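Local coordinates for protein tyrosinase (Burkholderia thailandensis, PDB 5ZRD) that probably hydroxylates monophenols to catechols and oxidises these to quinones at a pair of copper ions, and works at acidic pH, at residues T134-E139 and P148-V153; R34-I39 and M312-F317; P115-D118 and Y123-K126; Y97-E102 and R394-T399. All coordinates share one frame; numbering follows the deposited sequence.

Contact 1 (T134-E139 and P148-V153)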
# COMPACT_ATOMS: atom_id res chain seq x y z
N THR A 134 3.35 45.71 12.86
CA THR A 134 2.21 45.30 13.72
C THR A 134 0.98 46.23 13.59
O THR A 134 -0.12 45.77 13.89
CB THR A 134 2.62 45.25 15.19
OG1 THR A 134 3.08 46.55 15.61
CG2 THR A 134 3.71 44.22 15.41
N GLN A 135 1.15 47.48 13.16
CA GLN A 135 0.05 48.46 13.22
C GLN A 135 -1.06 48.10 12.22
O GLN A 135 -0.81 47.44 11.18
CB GLN A 135 0.56 49.88 12.97
CG GLN A 135 0.90 50.13 11.51
CD GLN A 135 1.75 51.36 11.32
OE1 GLN A 135 2.64 51.64 12.11
NE2 GLN A 135 1.47 52.11 10.26
N GLU A 136 -2.27 48.59 12.55
CA GLU A 136 -3.55 48.25 11.89
C GLU A 136 -3.64 48.87 10.51
O GLU A 136 -4.21 48.26 9.60
CB GLU A 136 -4.76 48.72 12.70
CG GLU A 136 -5.06 47.83 13.91
CD GLU A 136 -6.44 47.96 14.52
OE1 GLU A 136 -7.21 48.91 14.13
OE2 GLU A 136 -6.76 47.11 15.38
N LYS A 137 -3.08 50.06 10.37
CA LYS A 137 -3.37 50.93 9.24
C LYS A 137 -2.09 51.46 8.60
O LYS A 137 -1.01 51.44 9.19
CB LYS A 137 -4.19 52.14 9.70
CG LYS A 137 -5.56 51.79 10.26
CD LYS A 137 -6.41 51.01 9.30
CE LYS A 137 -7.79 50.73 9.86
NZ LYS A 137 -8.61 49.96 8.89
N PHE A 138 -2.26 51.97 7.39
CA PHE A 138 -1.21 52.73 6.73
C PHE A 138 -1.85 53.77 5.80
O PHE A 138 -2.88 53.51 5.18
CB PHE A 138 -0.31 51.76 5.95
CG PHE A 138 0.97 52.38 5.48
CD1 PHE A 138 1.98 52.69 6.38
CD2 PHE A 138 1.17 52.67 4.13
CE1 PHE A 138 3.14 53.32 5.95
CE2 PHE A 138 2.34 53.27 3.69
CZ PHE A 138 3.32 53.58 4.60
N GLU A 139 -1.19 54.92 5.65
CA GLU A 139 -1.61 55.94 4.66
C GLU A 139 -0.84 55.74 3.35
O GLU A 139 0.37 56.02 3.24
CB GLU A 139 -1.39 57.34 5.26
CG GLU A 139 -2.20 58.44 4.59
CD GLU A 139 -3.73 58.37 4.67
OE1 GLU A 139 -4.28 57.43 5.30
OE2 GLU A 139 -4.37 59.25 4.07
N PRO A 148 -0.87 45.80 4.98
CA PRO A 148 -0.73 44.44 4.48
C PRO A 148 0.30 43.57 5.23
O PRO A 148 0.31 42.36 5.04
CB PRO A 148 -0.21 44.62 3.04
CG PRO A 148 0.65 45.84 3.15
CD PRO A 148 -0.05 46.72 4.17
N LEU A 149 1.13 44.18 6.08
CA LEU A 149 2.24 43.48 6.77
C LEU A 149 1.80 42.90 8.13
O LEU A 149 2.52 42.03 8.64
CB LEU A 149 3.39 44.47 6.98
CG LEU A 149 3.79 45.33 5.78
CD1 LEU A 149 4.96 46.27 6.15
CD2 LEU A 149 4.15 44.44 4.61
N ARG A 150 0.66 43.32 8.71
CA ARG A 150 0.26 42.83 10.03
C ARG A 150 -0.28 41.40 9.94
O ARG A 150 -0.20 40.67 10.91
CB ARG A 150 -0.75 43.74 10.73
CG ARG A 150 -2.13 43.87 10.10
CD ARG A 150 -3.18 44.06 11.20
NE ARG A 150 -2.65 44.61 12.46
CZ ARG A 150 -3.14 44.38 13.68
NH1 ARG A 150 -4.02 43.41 13.88
NH2 ARG A 150 -2.77 45.15 14.70
N SER A 151 -0.79 40.98 8.79
CA SER A 151 -1.44 39.69 8.71
C SER A 151 -1.89 39.50 7.27
O SER A 151 -1.75 40.40 6.41
CB SER A 151 -2.61 39.59 9.64
OG SER A 151 -3.50 40.66 9.37
N PHE A 152 -2.42 38.34 7.00
CA PHE A 152 -2.88 38.08 5.63
C PHE A 152 -4.11 37.18 5.72
O PHE A 152 -4.18 36.30 6.56
CB PHE A 152 -1.77 37.46 4.80
CG PHE A 152 -2.15 36.91 3.45
CD1 PHE A 152 -2.46 37.76 2.40
CD2 PHE A 152 -2.10 35.55 3.21
CE1 PHE A 152 -2.76 37.26 1.15
CE2 PHE A 152 -2.38 35.05 1.95
CZ PHE A 152 -2.71 35.90 0.93
N VAL A 153 -5.08 37.52 4.90
CA VAL A 153 -6.36 36.87 4.82
C VAL A 153 -6.25 35.92 3.62
O VAL A 153 -5.85 36.32 2.54
CB VAL A 153 -7.50 37.90 4.61
CG1 VAL A 153 -8.87 37.24 4.53
CG2 VAL A 153 -7.52 38.99 5.68

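Contact 2 (R34-I39 and M312-F317)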
# COMPACT_ATOMS: atom_id res chain seq x y z
N ARG A 34 3.21 49.45 -0.88
CA ARG A 34 2.47 49.39 -2.14
C ARG A 34 2.75 48.07 -2.83
O ARG A 34 1.85 47.52 -3.42
CB ARG A 34 2.81 50.57 -3.06
CG ARG A 34 2.20 50.48 -4.46
CD ARG A 34 2.59 51.64 -5.37
NE ARG A 34 1.92 52.86 -4.95
CZ ARG A 34 2.50 53.89 -4.33
NH1 ARG A 34 1.74 54.90 -3.95
NH2 ARG A 34 3.80 53.90 -4.08
N ALA A 35 3.99 47.58 -2.77
CA ALA A 35 4.38 46.29 -3.40
C ALA A 35 3.69 45.11 -2.70
O ALA A 35 3.26 44.14 -3.34
CB ALA A 35 5.88 46.13 -3.33
N TRP A 36 3.60 45.19 -1.37
CA TRP A 36 3.00 44.14 -0.60
C TRP A 36 1.48 44.13 -0.86
O TRP A 36 0.86 43.04 -1.01
CB TRP A 36 3.33 44.30 0.88
CG TRP A 36 4.57 43.58 1.30
CD1 TRP A 36 5.85 44.07 1.38
CD2 TRP A 36 4.64 42.22 1.72
NE1 TRP A 36 6.71 43.09 1.81
CE2 TRP A 36 5.99 41.94 2.01
CE3 TRP A 36 3.69 41.21 1.85
CZ2 TRP A 36 6.41 40.70 2.45
CZ3 TRP A 36 4.10 39.97 2.28
CH2 TRP A 36 5.44 39.73 2.58
N VAL A 37 0.86 45.32 -0.93
CA VAL A 37 -0.56 45.37 -1.33
C VAL A 37 -0.73 44.68 -2.69
O VAL A 37 -1.55 43.78 -2.87
CB VAL A 37 -1.09 46.82 -1.35
CG1 VAL A 37 -2.51 46.89 -1.90
CG2 VAL A 37 -1.04 47.46 0.04
N GLY A 38 0.13 45.02 -3.64
CA GLY A 38 0.02 44.44 -4.98
C GLY A 38 0.16 42.93 -5.01
O GLY A 38 -0.63 42.26 -5.69
N ILE A 39 1.15 42.36 -4.32
CA ILE A 39 1.33 40.87 -4.40
C ILE A 39 0.20 40.18 -3.64
O ILE A 39 -0.21 39.07 -3.99
CB ILE A 39 2.74 40.39 -3.96
CG1 ILE A 39 3.04 40.59 -2.47
CG2 ILE A 39 3.83 41.01 -4.83
CD1 ILE A 39 4.19 39.71 -1.96
N MET A 312 2.57 32.12 5.49
CA MET A 312 1.42 32.97 5.14
C MET A 312 1.44 34.23 5.98
O MET A 312 0.68 35.12 5.71
CB MET A 312 0.08 32.26 5.37
CG MET A 312 -0.14 31.05 4.50
SD MET A 312 -0.11 31.45 2.74
CE MET A 312 -0.28 29.84 1.99
N ASP A 313 2.28 34.32 6.99
CA ASP A 313 2.38 35.56 7.76
C ASP A 313 3.49 36.44 7.17
O ASP A 313 4.63 36.05 7.18
CB ASP A 313 2.70 35.27 9.21
CG ASP A 313 2.71 36.51 10.07
OD1 ASP A 313 2.99 37.64 9.56
OD2 ASP A 313 2.40 36.31 11.27
N PRO A 314 3.15 37.64 6.69
CA PRO A 314 4.13 38.55 6.05
C PRO A 314 5.43 38.72 6.86
O PRO A 314 6.49 38.95 6.22
CB PRO A 314 3.40 39.89 5.92
CG PRO A 314 1.95 39.50 5.79
CD PRO A 314 1.81 38.29 6.68
N ILE A 315 5.36 38.60 8.20
CA ILE A 315 6.52 38.82 9.06
C ILE A 315 7.54 37.71 8.79
O ILE A 315 8.73 37.89 9.07
CB ILE A 315 6.18 38.88 10.57
CG1 ILE A 315 7.28 39.58 11.36
CG2 ILE A 315 5.94 37.52 11.18
CD1 ILE A 315 6.81 40.06 12.72
N PHE A 316 7.06 36.56 8.33
CA PHE A 316 8.00 35.50 7.93
C PHE A 316 9.15 36.06 7.07
O PHE A 316 10.28 35.72 7.29
CB PHE A 316 7.30 34.41 7.15
CG PHE A 316 8.21 33.29 6.70
CD1 PHE A 316 8.94 33.41 5.53
CD2 PHE A 316 8.30 32.12 7.44
CE1 PHE A 316 9.77 32.38 5.14
CE2 PHE A 316 9.13 31.09 7.04
CZ PHE A 316 9.87 31.22 5.90
N PHE A 317 8.86 36.96 6.16
CA PHE A 317 9.85 37.37 5.14
C PHE A 317 10.78 38.45 5.70
O PHE A 317 11.98 38.48 5.33
CB PHE A 317 9.13 37.76 3.85
CG PHE A 317 8.53 36.54 3.21
CD1 PHE A 317 7.30 36.08 3.63
CD2 PHE A 317 9.29 35.75 2.38
CE1 PHE A 317 6.79 34.90 3.13
CE2 PHE A 317 8.76 34.57 1.87
CZ PHE A 317 7.52 34.14 2.24

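Contact 3 (P115-D118 and Y123-K126)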
# COMPACT_ATOMS: atom_id res chain seq x y z
N PRO A 115 13.27 44.70 2.86
CA PRO A 115 14.12 45.03 3.98
C PRO A 115 14.12 43.90 5.01
O PRO A 115 13.39 42.91 4.83
CB PRO A 115 13.47 46.27 4.62
CG PRO A 115 12.02 46.13 4.29
CD PRO A 115 11.94 45.32 3.00
N PHE A 116 14.92 44.10 6.07
CA PHE A 116 15.08 43.10 7.12
C PHE A 116 14.60 43.69 8.45
O PHE A 116 14.84 44.85 8.77
CB PHE A 116 16.52 42.58 7.23
CG PHE A 116 17.60 43.62 7.45
CD1 PHE A 116 18.24 44.22 6.37
CD2 PHE A 116 18.00 43.96 8.73
CE1 PHE A 116 19.23 45.17 6.56
CE2 PHE A 116 19.01 44.91 8.92
CZ PHE A 116 19.61 45.52 7.84
N TRP A 117 13.90 42.88 9.22
CA TRP A 117 13.69 43.20 10.62
C TRP A 117 14.97 42.88 11.37
O TRP A 117 15.29 41.72 11.57
CB TRP A 117 12.51 42.43 11.22
CG TRP A 117 12.43 42.53 12.71
CD1 TRP A 117 12.88 43.54 13.52
CD2 TRP A 117 11.80 41.58 13.58
NE1 TRP A 117 12.60 43.26 14.83
CE2 TRP A 117 11.90 42.09 14.89
CE3 TRP A 117 11.14 40.38 13.36
CZ2 TRP A 117 11.43 41.39 16.00
CZ3 TRP A 117 10.67 39.69 14.45
CH2 TRP A 117 10.80 40.19 15.75
N ASP A 118 15.68 43.93 11.74
CA ASP A 118 16.88 43.79 12.52
C ASP A 118 16.54 43.40 13.97
O ASP A 118 16.35 44.27 14.82
CB ASP A 118 17.73 45.07 12.48
CG ASP A 118 19.15 44.83 13.00
OD1 ASP A 118 19.41 43.81 13.70
OD2 ASP A 118 20.00 45.68 12.70
N TYR A 123 16.68 48.94 18.98
CA TYR A 123 15.24 49.15 19.02
C TYR A 123 14.54 47.86 19.47
O TYR A 123 13.75 47.87 20.45
CB TYR A 123 14.67 49.68 17.69
CG TYR A 123 13.19 49.90 17.80
CD1 TYR A 123 12.69 51.06 18.36
CD2 TYR A 123 12.28 48.91 17.48
CE1 TYR A 123 11.32 51.24 18.58
CE2 TYR A 123 10.91 49.09 17.65
CZ TYR A 123 10.43 50.25 18.22
OH TYR A 123 9.09 50.47 18.41
N THR A 124 14.84 46.76 18.79
CA THR A 124 14.12 45.54 19.05
C THR A 124 14.39 45.12 20.49
O THR A 124 13.47 44.71 21.21
CB THR A 124 14.43 44.42 18.04
OG1 THR A 124 14.20 44.81 16.68
CG2 THR A 124 13.57 43.22 18.29
N LEU A 125 15.63 45.25 20.95
CA LEU A 125 15.91 44.80 22.30
C LEU A 125 15.08 45.58 23.33
O LEU A 125 14.76 45.02 24.40
CB LEU A 125 17.39 44.97 22.62
CG LEU A 125 18.34 44.09 21.83
CD1 LEU A 125 19.77 44.61 21.96
CD2 LEU A 125 18.22 42.64 22.26
N LYS A 126 14.83 46.87 23.06
CA LYS A 126 14.20 47.75 24.06
C LYS A 126 12.70 47.90 23.80
O LYS A 126 12.03 48.30 24.70
CB LYS A 126 14.85 49.14 24.06
CG LYS A 126 16.31 49.18 24.49
CD LYS A 126 17.01 50.50 24.15
CE LYS A 126 17.16 51.45 25.32
NZ LYS A 126 15.86 51.91 25.87

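Contact 4 (Y97-E102 and R394-T399)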
# COMPACT_ATOMS: atom_id res chain seq x y z
N TYR A 97 14.18 31.82 -1.33
CA TYR A 97 12.76 32.05 -1.03
C TYR A 97 12.52 33.54 -0.89
O TYR A 97 11.57 34.08 -1.47
CB TYR A 97 12.31 31.30 0.22
CG TYR A 97 10.83 31.25 0.52
CD1 TYR A 97 9.86 31.44 -0.45
CD2 TYR A 97 10.40 30.95 1.80
CE1 TYR A 97 8.50 31.34 -0.17
CE2 TYR A 97 9.06 30.81 2.09
CZ TYR A 97 8.11 31.01 1.11
OH TYR A 97 6.80 30.90 1.43
N VAL A 98 13.40 34.18 -0.15
CA VAL A 98 13.22 35.60 0.12
C VAL A 98 13.40 36.38 -1.18
O VAL A 98 12.71 37.36 -1.44
CB VAL A 98 14.21 36.12 1.16
CG1 VAL A 98 14.05 37.62 1.35
CG2 VAL A 98 14.05 35.40 2.49
N TYR A 99 14.40 35.95 -1.93
CA TYR A 99 14.75 36.62 -3.17
C TYR A 99 13.57 36.50 -4.14
O TYR A 99 13.24 37.47 -4.74
CB TYR A 99 15.99 35.98 -3.80
CG TYR A 99 16.43 36.55 -5.12
CD1 TYR A 99 17.10 37.75 -5.18
CD2 TYR A 99 16.24 35.85 -6.30
CE1 TYR A 99 17.55 38.26 -6.38
CE2 TYR A 99 16.69 36.35 -7.52
CZ TYR A 99 17.36 37.56 -7.55
OH TYR A 99 17.82 38.09 -8.71
N LYS A 100 12.99 35.31 -4.24
CA LYS A 100 11.86 35.06 -5.12
C LYS A 100 10.63 35.91 -4.73
O LYS A 100 9.91 36.46 -5.61
CB LYS A 100 11.55 33.57 -5.16
CG LYS A 100 12.39 32.77 -6.17
CD LYS A 100 12.33 33.36 -7.57
CE LYS A 100 13.07 32.55 -8.61
NZ LYS A 100 13.02 33.19 -9.95
N LEU A 101 10.40 36.10 -3.44
CA LEU A 101 9.29 36.97 -3.04
C LEU A 101 9.64 38.42 -3.40
O LEU A 101 8.80 39.20 -3.77
CB LEU A 101 9.00 36.85 -1.53
CG LEU A 101 7.98 37.87 -1.03
CD1 LEU A 101 6.92 37.21 -0.17
CD2 LEU A 101 8.67 39.01 -0.30
N GLU A 102 10.90 38.76 -3.23
CA GLU A 102 11.34 40.08 -3.61
C GLU A 102 11.17 40.26 -5.13
O GLU A 102 10.86 41.36 -5.55
CB GLU A 102 12.79 40.25 -3.18
CG GLU A 102 13.30 41.67 -3.30
CD GLU A 102 14.78 41.81 -3.00
OE1 GLU A 102 15.59 41.00 -3.60
OE2 GLU A 102 15.13 42.73 -2.21
N ARG A 394 27.50 39.42 -6.32
CA ARG A 394 27.93 39.00 -7.68
C ARG A 394 26.87 38.15 -8.37
O ARG A 394 26.80 38.20 -9.58
CB ARG A 394 29.24 38.21 -7.67
CG ARG A 394 30.38 38.94 -6.96
CD ARG A 394 31.70 38.17 -6.96
NE ARG A 394 32.72 38.97 -6.29
CZ ARG A 394 33.34 40.05 -6.79
NH1 ARG A 394 33.38 40.25 -8.11
NH2 ARG A 394 33.92 40.92 -5.96
N GLN A 395 26.10 37.32 -7.67
CA GLN A 395 25.18 36.43 -8.40
C GLN A 395 23.72 36.94 -8.35
O GLN A 395 22.94 36.59 -9.24
CB GLN A 395 25.30 35.00 -7.87
CG GLN A 395 26.66 34.35 -8.09
CD GLN A 395 26.78 33.05 -7.32
OE1 GLN A 395 26.94 33.04 -6.10
NE2 GLN A 395 26.67 31.93 -8.01
N LEU A 396 23.31 37.70 -7.33
CA LEU A 396 21.86 38.04 -7.17
C LEU A 396 21.63 39.57 -7.21
O LEU A 396 20.50 40.02 -7.22
CB LEU A 396 21.33 37.45 -5.85
CG LEU A 396 21.34 35.92 -5.71
CD1 LEU A 396 20.72 35.52 -4.39
CD2 LEU A 396 20.60 35.23 -6.84
N GLY A 397 22.69 40.37 -7.20
CA GLY A 397 22.55 41.79 -7.48
C GLY A 397 22.14 42.60 -6.26
O GLY A 397 21.61 43.69 -6.43
N PHE A 398 22.37 42.11 -5.02
CA PHE A 398 22.00 42.90 -3.82
C PHE A 398 22.98 42.65 -2.67
O PHE A 398 23.77 41.71 -2.67
CB PHE A 398 20.55 42.58 -3.43
CG PHE A 398 20.36 41.29 -2.67
CD1 PHE A 398 20.52 41.25 -1.29
CD2 PHE A 398 20.02 40.13 -3.33
CE1 PHE A 398 20.36 40.06 -0.59
CE2 PHE A 398 19.82 38.95 -2.62
CZ PHE A 398 20.04 38.91 -1.26
N THR A 399 22.90 43.53 -1.70
CA THR A 399 23.71 43.48 -0.52
C THR A 399 22.86 43.93 0.67
O THR A 399 21.71 44.37 0.51
CB THR A 399 24.92 44.41 -0.67
OG1 THR A 399 25.90 44.03 0.29
CG2 THR A 399 24.53 45.87 -0.52
O HOH W 1 18.24 41.37 -8.02
O HOH W 2 20.44 37.56 -10.70

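Contact 1 (T134-E139 and P148-V153)
Arg150 reaches across to the carbonyl oxygen of Thr134 with two nitrogens of its guanidinium. NH2 of Arg150 lies 2.8 Å from O of Thr134, a weak hydrogen bond bent to 128° at the hydrogen. NE of Arg150 lies 3.1 Å from O of Thr134, and this second bond is weak too, at 133°. The oxygen lies oblique to the guanidinium and is shared by two N-H groups, which probably accounts for the bent geometry.

Electrostatics adds a looser pairing. OE2 of Glu136 stands 4.5 Å from NH2 of Arg150 and well out of the guanidinium plane, which is 87° from the carboxylate, so charge attraction is the most that can be inferred.

Van der Waals contact comes from CG of Glu136, over one guanidinium face and toward its rim, 3.6 Å from NH2 of Arg150; the two side chains run alongside each other in the same direction. Bends at chi2 and chi3 fold Arg150 back against the carbonyls of Thr134 and Gln135.

The contact closes the base of the antiparallel hairpin 137-140/143-146, where Asn147 bonds to Gln135 O. Helix 205-221 touches Thr134 and Glu136, while Trp36 of helix 27-41 packs on Pro148 and Leu149.

Contact 2 (R34-I39 and M312-F317)
Trp36 carries the whole contact from its helix, directing the six-membered part of its indole at Pro314 and Phe317. CZ3 of Trp36 comes within 3.7 Å of CB of Pro314, and CH2 of Trp36 stands 3.9 Å from the same CB, so the proline meets the far corner of the indole at a slant. At the indole edge, near its plane, CD1 of Phe317 is 4.2 Å from CH2 of Trp36. No hydrogen bond crosses between the segments; all three touching residues are buried and apolar.

The partner is the entry to helix 315-334, one of the helices around the type-3 dicopper centre of the tyrosinase fold. Asp313 makes a capping bond at the turn leading into it: OD1 of Asp313 accepts from N of Ile315 at 2.9 Å and 170°, from above the carboxylate plane, and Arg179 forms a salt bridge with the same OD1. Phe316 lines the pocket of the bound oxygen atom and stacks on the copper ligand His320. CD1 of Phe316 lies 3.5 Å above the centre of the Phe317 ring.

Three residues further along helix 27-41, Ile39 puts its CD1 4.1 Å above one face of the Trp36 indole, toward the rim, and also packs on Phe50 and Leu105.

Contact 3 (P115-D118 and Y123-K126)
The hydroxyl of Thr124 meets two polar groups of segment 115-118. NE1 of Trp117 donates to OG1 of Thr124 at 2.9 Å with an angle of 153°, the oxygen tilted 17° from the indole plane. The carbonyl O of Asp118 is also 2.9 Å from OG1 of Thr124.

The Thr124 torsion (chi1 -56°) sets OG1 beside the backbone N and CG2 anti to it, which brings both branches to the indole. CG2 of Thr124 is 3.6 Å from CZ2 of Trp117, and the two side chains cross at about a right angle. The carboxylate of Asp118 turns to other partners, chiefly Ser404 OG, and just before helix 122-127, Asp121 accepts from N of Thr124 through OD1.

Further out, Val216 of helix 205-221 packs on Trp117 and Leu220 on Thr124, while Trp117 shares backbone hydrogen bonding with Phe318 of helix 315-334. The indole is about 9 Å from the side chains of the copper ligands His281 and His320, measured between nearest atoms.

Chemically, the buried indole N-H has its acceptor in a threonine hydroxyl, and that bond helps to fix the rotation of the ring while tying the loop to the short helix that follows it.

Contact 4 (Y97-E102 and R394-T399)
Tyr99 lays its ring against Leu396 and Phe398, and each of them meets a different part of it. The methyl CD2 of Leu396 sits over one face in a CH-pi contact, 4.2 Å from the centroid of the Tyr99 ring and 15° off its normal, displaced toward the rim. The Leu396 backbone approaches as well: its O is 3.5 Å from CE1 of Tyr99, while CB of Leu396 lies 3.9 Å from that carbon. Phe398 comes in obliquely, with its CE2 3.9 Å from CD1 of Tyr99.

Two waters extend the contact at the phenol end. Water 1 donates to O of Leu396 at 2.8 Å and water 2 to O of Gln395 at 3.1 Å; each has a weak bond to the Tyr99 hydroxyl, so the phenol is at most loosely bridged by water to the carbonyls of Gln395 and Leu396.

The phenol extends from its helix because CG of Tyr99 is anti to the backbone N (chi1 178°). Gly397, the first residue beyond the weakly bonded helix, has a positive phi of 83° and turns the chain between Leu396 and Phe398.

Helix 90-108 bears the copper ligand His94, whose side chain is about 9 Å from that of Tyr99, so the contact joins a copper-bearing helix to region 392-400. Strand 398-400 pairs in parallel with strand 9-11, whose Arg11 makes a cation-pi contact with Phe398 and a salt bridge with Glu102. Helix 90-108 also packs through Val98 and Leu101 on helix 315-334.

How the contacts relate
Contacts 1 and 2 are neighbours, with centres 9 Å apart, and they touch where Leu149 packs on Trp36 and Pro148 on Pro314. Contacts 2 and 4 lie about 16 Å between centres; their segments alternate along the chain, and Phe317 and Phe316 pack on Tyr97, joining helix 315-334 to helix 90-108. Contact 3, about 18 Å from contact 2 by centres, touches it lightly through Ile315 and Trp117. It closes before contact 1 opens, and both lie in the chain between the segments of contact 2. Together the long-range contacts 2 and 4 join parts remote in sequence around the helices that bear the copper ligands His94 and His320.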